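Peroxin 22 (Pichia angusta, PDB 5NKZ) is probably involved in peroxisome biogenesis and forms a complex with the ubiquitin-conjugating enzyme Pex4p through its soluble domain. Local coordinates at residues Val35-Asp40 against Gly107-Ser112. Numbering follows the deposited sequence.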
loop_
_atom_site.group_PDB
_atom_site.type_symbol
_atom_site.label_atom_id
_atom_site.label_comp_id
_atom_site.label_asym_id
_atom_site.label_seq_id
_atom_site.Cartn_x
_atom_site.Cartn_y
_atom_site.Cartn_z
ATOM N N VAL C 35 -15.391 -4.133 -12.897
ATOM C CA VAL C 35 -16.201 -4.666 -11.804
ATOM C C VAL C 35 -17.245 -5.581 -12.365
ATOM O O VAL C 35 -18.064 -5.182 -13.222
ATOM C CB VAL C 35 -16.770 -3.606 -10.765
ATOM C CG1 VAL C 35 -15.942 -2.323 -10.774
ATOM C CG2 VAL C 35 -18.259 -3.275 -10.942
ATOM N N LEU C 36 -17.194 -6.807 -11.842
ATOM C CA LEU C 36 -18.045 -7.913 -12.267
ATOM C C LEU C 36 -19.040 -8.290 -11.171
ATOM O O LEU C 36 -18.650 -8.778 -10.123
ATOM C CB LEU C 36 -17.191 -9.142 -12.635
ATOM C CG LEU C 36 -16.097 -8.931 -13.699
ATOM C CD1 LEU C 36 -15.194 -10.154 -13.840
ATOM C CD2 LEU C 36 -16.723 -8.520 -15.021
ATOM N N THR C 37 -20.316 -8.023 -11.419
ATOM C CA THR C 37 -21.410 -8.747 -10.776
ATOM C C THR C 37 -21.589 -10.117 -11.442
ATOM O O THR C 37 -21.103 -10.342 -12.527
ATOM C CB THR C 37 -22.739 -7.972 -10.931
ATOM O OG1 THR C 37 -23.014 -7.747 -12.328
ATOM C CG2 THR C 37 -22.663 -6.643 -10.233
ATOM N N GLN C 38 -22.303 -11.017 -10.761
ATOM C CA GLN C 38 -22.917 -12.212 -11.354
ATOM C C GLN C 38 -23.286 -12.076 -12.841
ATOM O O GLN C 38 -22.840 -12.867 -13.658
ATOM C CB GLN C 38 -24.173 -12.560 -10.544
ATOM C CG GLN C 38 -23.868 -13.406 -9.338
ATOM C CD GLN C 38 -24.180 -14.882 -9.529
ATOM O OE1 GLN C 38 -24.100 -15.422 -10.646
ATOM N NE2 GLN C 38 -24.533 -15.552 -8.428
ATOM N N LYS C 39 -24.023 -11.032 -13.193
ATOM C CA LYS C 39 -24.536 -10.847 -14.536
ATOM C C LYS C 39 -23.410 -10.422 -15.434
ATOM O O LYS C 39 -23.172 -11.032 -16.449
ATOM C CB LYS C 39 -25.654 -9.806 -14.570
ATOM C CG LYS C 39 -26.931 -10.263 -13.849
ATOM C CD LYS C 39 -26.889 -10.051 -12.325
ATOM C CE LYS C 39 -28.229 -9.671 -11.687
ATOM N NZ LYS C 39 -28.001 -8.576 -10.693
ATOM N N ASP C 40 -22.665 -9.406 -15.044
ATOM C CA ASP C 40 -21.537 -8.937 -15.873
ATOM C C ASP C 40 -20.553 -10.041 -16.278
ATOM O O ASP C 40 -19.917 -9.966 -17.309
ATOM C CB ASP C 40 -20.800 -7.834 -15.131
ATOM C CG ASP C 40 -21.628 -6.561 -15.014
ATOM O OD1 ASP C 40 -22.181 -6.107 -16.050
ATOM O OD2 ASP C 40 -21.723 -6.015 -13.884
ATOM N N GLY C 107 -26.371 -0.200 -13.094
ATOM C CA GLY C 107 -27.687 -0.848 -13.165
ATOM C C GLY C 107 -27.784 -2.265 -12.618
ATOM O O GLY C 107 -28.881 -2.739 -12.318
ATOM N N ASN C 108 -26.646 -2.957 -12.506
ATOM C CA ASN C 108 -26.606 -4.312 -11.929
ATOM C C ASN C 108 -26.335 -4.363 -10.435
ATOM O O ASN C 108 -26.179 -5.451 -9.894
ATOM C CB ASN C 108 -25.553 -5.155 -12.642
ATOM C CG ASN C 108 -25.941 -5.503 -14.055
ATOM O OD1 ASN C 108 -25.077 -5.842 -14.875
ATOM N ND2 ASN C 108 -27.235 -5.433 -14.361
ATOM N N LEU C 109 -26.263 -3.208 -9.780
ATOM C CA LEU C 109 -26.172 -3.166 -8.323
ATOM C C LEU C 109 -27.576 -3.215 -7.704
ATOM O O LEU C 109 -28.547 -2.916 -8.380
ATOM C CB LEU C 109 -25.374 -1.921 -7.882
ATOM C CG LEU C 109 -23.822 -1.913 -7.956
ATOM C CD1 LEU C 109 -23.250 -2.831 -9.032
ATOM C CD2 LEU C 109 -23.254 -0.516 -8.146
ATOM N N GLU C 110 -27.652 -3.632 -6.441
ATOM C CA GLU C 110 -28.879 -3.607 -5.640
ATOM C C GLU C 110 -29.115 -2.213 -5.055
ATOM O O GLU C 110 -30.238 -1.754 -5.030
ATOM C CB GLU C 110 -28.910 -4.684 -4.543
ATOM C CG GLU C 110 -28.084 -5.934 -4.877
ATOM C CD GLU C 110 -28.620 -7.260 -4.363
ATOM O OE1 GLU C 110 -29.566 -7.303 -3.534
ATOM O OE2 GLU C 110 -28.062 -8.282 -4.827
ATOM N N MET C 111 -28.059 -1.532 -4.618
ATOM C CA MET C 111 -28.087 -0.094 -4.340
ATOM C C MET C 111 -28.489 0.741 -5.574
ATOM O O MET C 111 -28.151 0.419 -6.695
ATOM C CB MET C 111 -26.683 0.309 -3.887
ATOM C CG MET C 111 -26.426 1.749 -3.506
ATOM S SD MET C 111 -24.650 2.104 -3.466
ATOM C CE MET C 111 -24.050 1.111 -2.088
ATOM N N SER C 112 -29.202 1.841 -5.363
ATOM C CA SER C 112 -29.470 2.769 -6.463
ATOM C C SER C 112 -29.726 4.170 -5.972
ATOM O O SER C 112 -29.887 4.403 -4.769
ATOM C CB SER C 112 -30.612 2.276 -7.386
ATOM O OG SER C 112 -31.757 1.689 -6.731
#
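Thr37 and Asn108 meet at the end of the parallel sheet, where the chain leaving central strand 32-36 lies against the loop that follows the neighbouring strand 101-103. The turn after strand 32-36 begins with an ST motif: Thr37 OG1 accepts from Asp40 N at 3.2 Å, with an N-H...O angle of 171°. Thr37 OG1 sits between its own backbone N and carbonyl carbon, and it also donates to Asp40 OD2 at 2.7 Å, approaching from above the carboxylate plane, 60° out of it. Two clear bonds and a weak third, Thr37 N to Asp40 OD2 at 3.5 Å, join Thr37 and Asp40. Asn108 buries the most of its own surface in the contact, 92 Å²; its side chain crosses that of Thr37 at about a right angle, and Asn108 CB lies 3.6 Å from Thr37 OG1. The amide of Asn108 and the carboxylate of Asp40 reach toward each other tip to tip, their planes 48° apart. Asp40 OD1 accepts hydrogen bonds from the side chains of Asn127 and Thr105, so the buried carboxylate joins the turn to the start of the loop that carries Asn108 (Thr105) and to the chain just after strand 124-125 (Asn127). At the exposed margin the bent chain of Lys39 brings NZ to 3.7 Å from the backbone O of Asn108. Leu109, which also packs on Phe91 of helix 87-97, adds an apolar touch, its CD1 4.0 Å from Thr37 CG2.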